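Local coordinates for copper chaperone PCu(A)C (Methylosinus trichosporium OB3b, PDB 6P1F), which probably serves as a copper chaperone, its PCu(A)C domain binding copper through a histidine brace, at residues I8-P13 and L103-A108. Numbering follows the deposited sequence.
Sequences IKIEHP and LVFEKA
Ile8 lies over one face of the Phe105 ring. The Ile8 CG2 methyl makes a CH-pi contact, 3.8 Å from the centroid of the Phe105 ring and 21° off its normal. The methyl is displaced toward the rim, where Ile8 CG2 comes within 3.5 Å of Phe105 CZ. Ile8 CG2 stands anti to its own backbone N, and CG1 beside that N. This split sends CG2 to the ring and CG1 to Ala108, whose CB is 3.6 Å from Ile8 CG1. Ile8 thus touches both the ring and the end of the loop after the strand.

Packing is looser at Ile10. Ile10 CD1 meets the ring obliquely, 4.1 Å from Phe105 CE2. Ile10 CG1 meets Leu103 CD1 tip to tip at 3.8 Å. An alanine in place of Phe105 would probably open a gap beneath Ile8 and leave Ile10 CD1 without its ring partner.

The contact is wholly apolar. Ile8, Ile10, Leu103 and Phe105 are buried; Ala108 is at the partly exposed end. Lys9 points away, in a salt bridge with Glu2. The strand goes on to His12, which with His1 binds copper in the metal-bound protein; this model holds none.

The axes of segments 8-13 and 103-105 run roughly antiparallel and come within 10.4 Å. Their strands flank strand 109-118 in one curled sheet, and its Val111 touches Ile10, Leu103 and Phe105. Strand 39-45 borders Phe105 through Asp39, which also binds the backbone N of Lys107 and Ala108.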
loop_
_atom_site.group_PDB
_atom_site.type_symbol
_atom_site.label_atom_id
_atom_site.label_comp_id
_atom_site.label_asym_id
_atom_site.label_seq_id
_atom_site.Cartn_x
_atom_site.Cartn_y
_atom_site.Cartn_z
ATOM N N ILE A 8 5.591 4.960 12.674
ATOM C CA ILE A 8 5.349 4.629 11.271
ATOM C C ILE A 8 4.903 5.841 10.483
ATOM O O ILE A 8 4.075 6.622 10.956
ATOM C CB ILE A 8 4.253 3.550 11.152
ATOM C CG1 ILE A 8 4.754 2.241 11.738
ATOM C CG2 ILE A 8 3.794 3.374 9.718
ATOM C CD1 ILE A 8 5.887 1.630 10.944
ATOM N N LYS A 9 5.479 6.024 9.285
ATOM C CA LYS A 9 4.983 7.038 8.370
ATOM C C LYS A 9 4.632 6.372 7.088
ATOM O O LYS A 9 5.311 5.445 6.670
ATOM C CB LYS A 9 6.024 8.138 8.081
ATOM C CG LYS A 9 6.181 9.081 9.260
ATOM C CD LYS A 9 6.880 10.393 8.845
ATOM C CE LYS A 9 6.798 11.408 9.986
ATOM N NZ LYS A 9 7.156 12.799 9.551
ATOM N N ILE A 10 3.599 6.869 6.432
ATOM C CA ILE A 10 3.242 6.388 5.101
ATOM C C ILE A 10 3.230 7.617 4.213
ATOM O O ILE A 10 2.506 8.567 4.491
ATOM C CB ILE A 10 1.870 5.687 5.089
ATOM C CG1 ILE A 10 1.841 4.498 6.082
ATOM C CG2 ILE A 10 1.522 5.214 3.672
ATOM C CD1 ILE A 10 1.224 4.841 7.475
ATOM N N GLU A 11 4.032 7.609 3.150
ATOM C CA GLU A 11 4.164 8.805 2.309
ATOM C C GLU A 11 3.554 8.572 0.948
ATOM O O GLU A 11 3.857 7.569 0.299
ATOM C CB GLU A 11 5.640 9.182 2.122
ATOM C CG GLU A 11 6.412 9.363 3.431
ATOM C CD GLU A 11 6.210 10.727 4.083
ATOM O OE1 GLU A 11 5.451 11.584 3.552
ATOM O OE2 GLU A 11 6.847 10.937 5.141
ATOM N N HIS A 12 2.732 9.526 0.526
ATOM C CA HIS A 12 2.175 9.611 -0.836
ATOM C C HIS A 12 1.632 8.290 -1.408
ATOM O O HIS A 12 2.027 7.865 -2.498
ATOM C CB HIS A 12 3.226 10.191 -1.793
ATOM C CG HIS A 12 3.652 11.581 -1.433
ATOM N ND1 HIS A 12 3.219 12.700 -2.119
ATOM C CD2 HIS A 12 4.453 12.039 -0.444
ATOM C CE1 HIS A 12 3.754 13.779 -1.582
ATOM N NE2 HIS A 12 4.508 13.408 -0.562
ATOM N N PRO A 13 0.734 7.634 -0.672
ATOM C CA PRO A 13 0.133 6.420 -1.246
ATOM C C PRO A 13 -0.679 6.730 -2.490
ATOM O O PRO A 13 -1.469 7.695 -2.541
ATOM C CB PRO A 13 -0.757 5.897 -0.117
ATOM C CG PRO A 13 -1.098 7.164 0.721
ATOM C CD PRO A 13 0.152 7.979 0.646
ATOM N N LEU A 103 -4.701 0.828 7.233
ATOM C CA LEU A 103 -3.516 -0.015 7.433
ATOM C C LEU A 103 -3.432 -0.420 8.884
ATOM O O LEU A 103 -3.653 0.404 9.760
ATOM C CB LEU A 103 -2.261 0.728 7.041
ATOM C CG LEU A 103 -2.280 1.315 5.626
ATOM C CD1 LEU A 103 -0.917 2.013 5.335
ATOM C CD2 LEU A 103 -2.583 0.279 4.570
ATOM N N VAL A 104 -3.101 -1.683 9.145
ATOM C CA VAL A 104 -2.971 -2.151 10.523
ATOM C C VAL A 104 -1.535 -2.550 10.789
ATOM O O VAL A 104 -1.024 -3.458 10.128
ATOM C CB VAL A 104 -3.868 -3.354 10.788
ATOM C CG1 VAL A 104 -3.761 -3.792 12.272
ATOM C CG2 VAL A 104 -5.313 -3.011 10.413
ATOM N N PHE A 105 -0.880 -1.853 11.710
ATOM C CA PHE A 105 0.476 -2.201 12.120
ATOM C C PHE A 105 0.440 -2.870 13.475
ATOM O O PHE A 105 -0.276 -2.441 14.378
ATOM C CB PHE A 105 1.395 -0.968 12.142
ATOM C CG PHE A 105 1.582 -0.361 10.800
ATOM C CD1 PHE A 105 2.659 -0.736 10.016
ATOM C CD2 PHE A 105 0.672 0.569 10.298
ATOM C CE1 PHE A 105 2.852 -0.191 8.757
ATOM C CE2 PHE A 105 0.845 1.103 9.026
ATOM C CZ PHE A 105 1.934 0.734 8.275
ATOM N N GLU A 106 1.157 -3.981 13.586
ATOM C CA GLU A 106 1.206 -4.760 14.804
ATOM C C GLU A 106 1.558 -3.922 16.036
ATOM O O GLU A 106 0.902 -4.042 17.072
ATOM C CB GLU A 106 2.230 -5.880 14.618
ATOM C CG GLU A 106 2.323 -6.823 15.782
ATOM C CD GLU A 106 3.257 -7.965 15.450
ATOM O OE1 GLU A 106 4.491 -7.785 15.569
ATOM O OE2 GLU A 106 2.755 -9.023 15.019
ATOM N N LYS A 107 2.554 -3.055 15.922
ATOM C CA LYS A 107 2.975 -2.249 17.066
ATOM C C LYS A 107 2.325 -0.881 17.018
ATOM O O LYS A 107 1.653 -0.464 17.984
ATOM C CB LYS A 107 4.496 -2.117 17.108
ATOM C CG LYS A 107 5.222 -3.449 17.161
ATOM C CD LYS A 107 4.737 -4.312 18.325
ATOM C CE LYS A 107 5.533 -5.617 18.420
ATOM N NZ LYS A 107 5.139 -6.401 19.626
ATOM N N ALA A 108 2.449 -0.210 15.879
ATOM C CA ALA A 108 2.014 1.187 15.815
ATOM C C ALA A 108 0.502 1.353 15.843
ATOM O O ALA A 108 0.015 2.408 16.278
ATOM C CB ALA A 108 2.571 1.852 14.592
#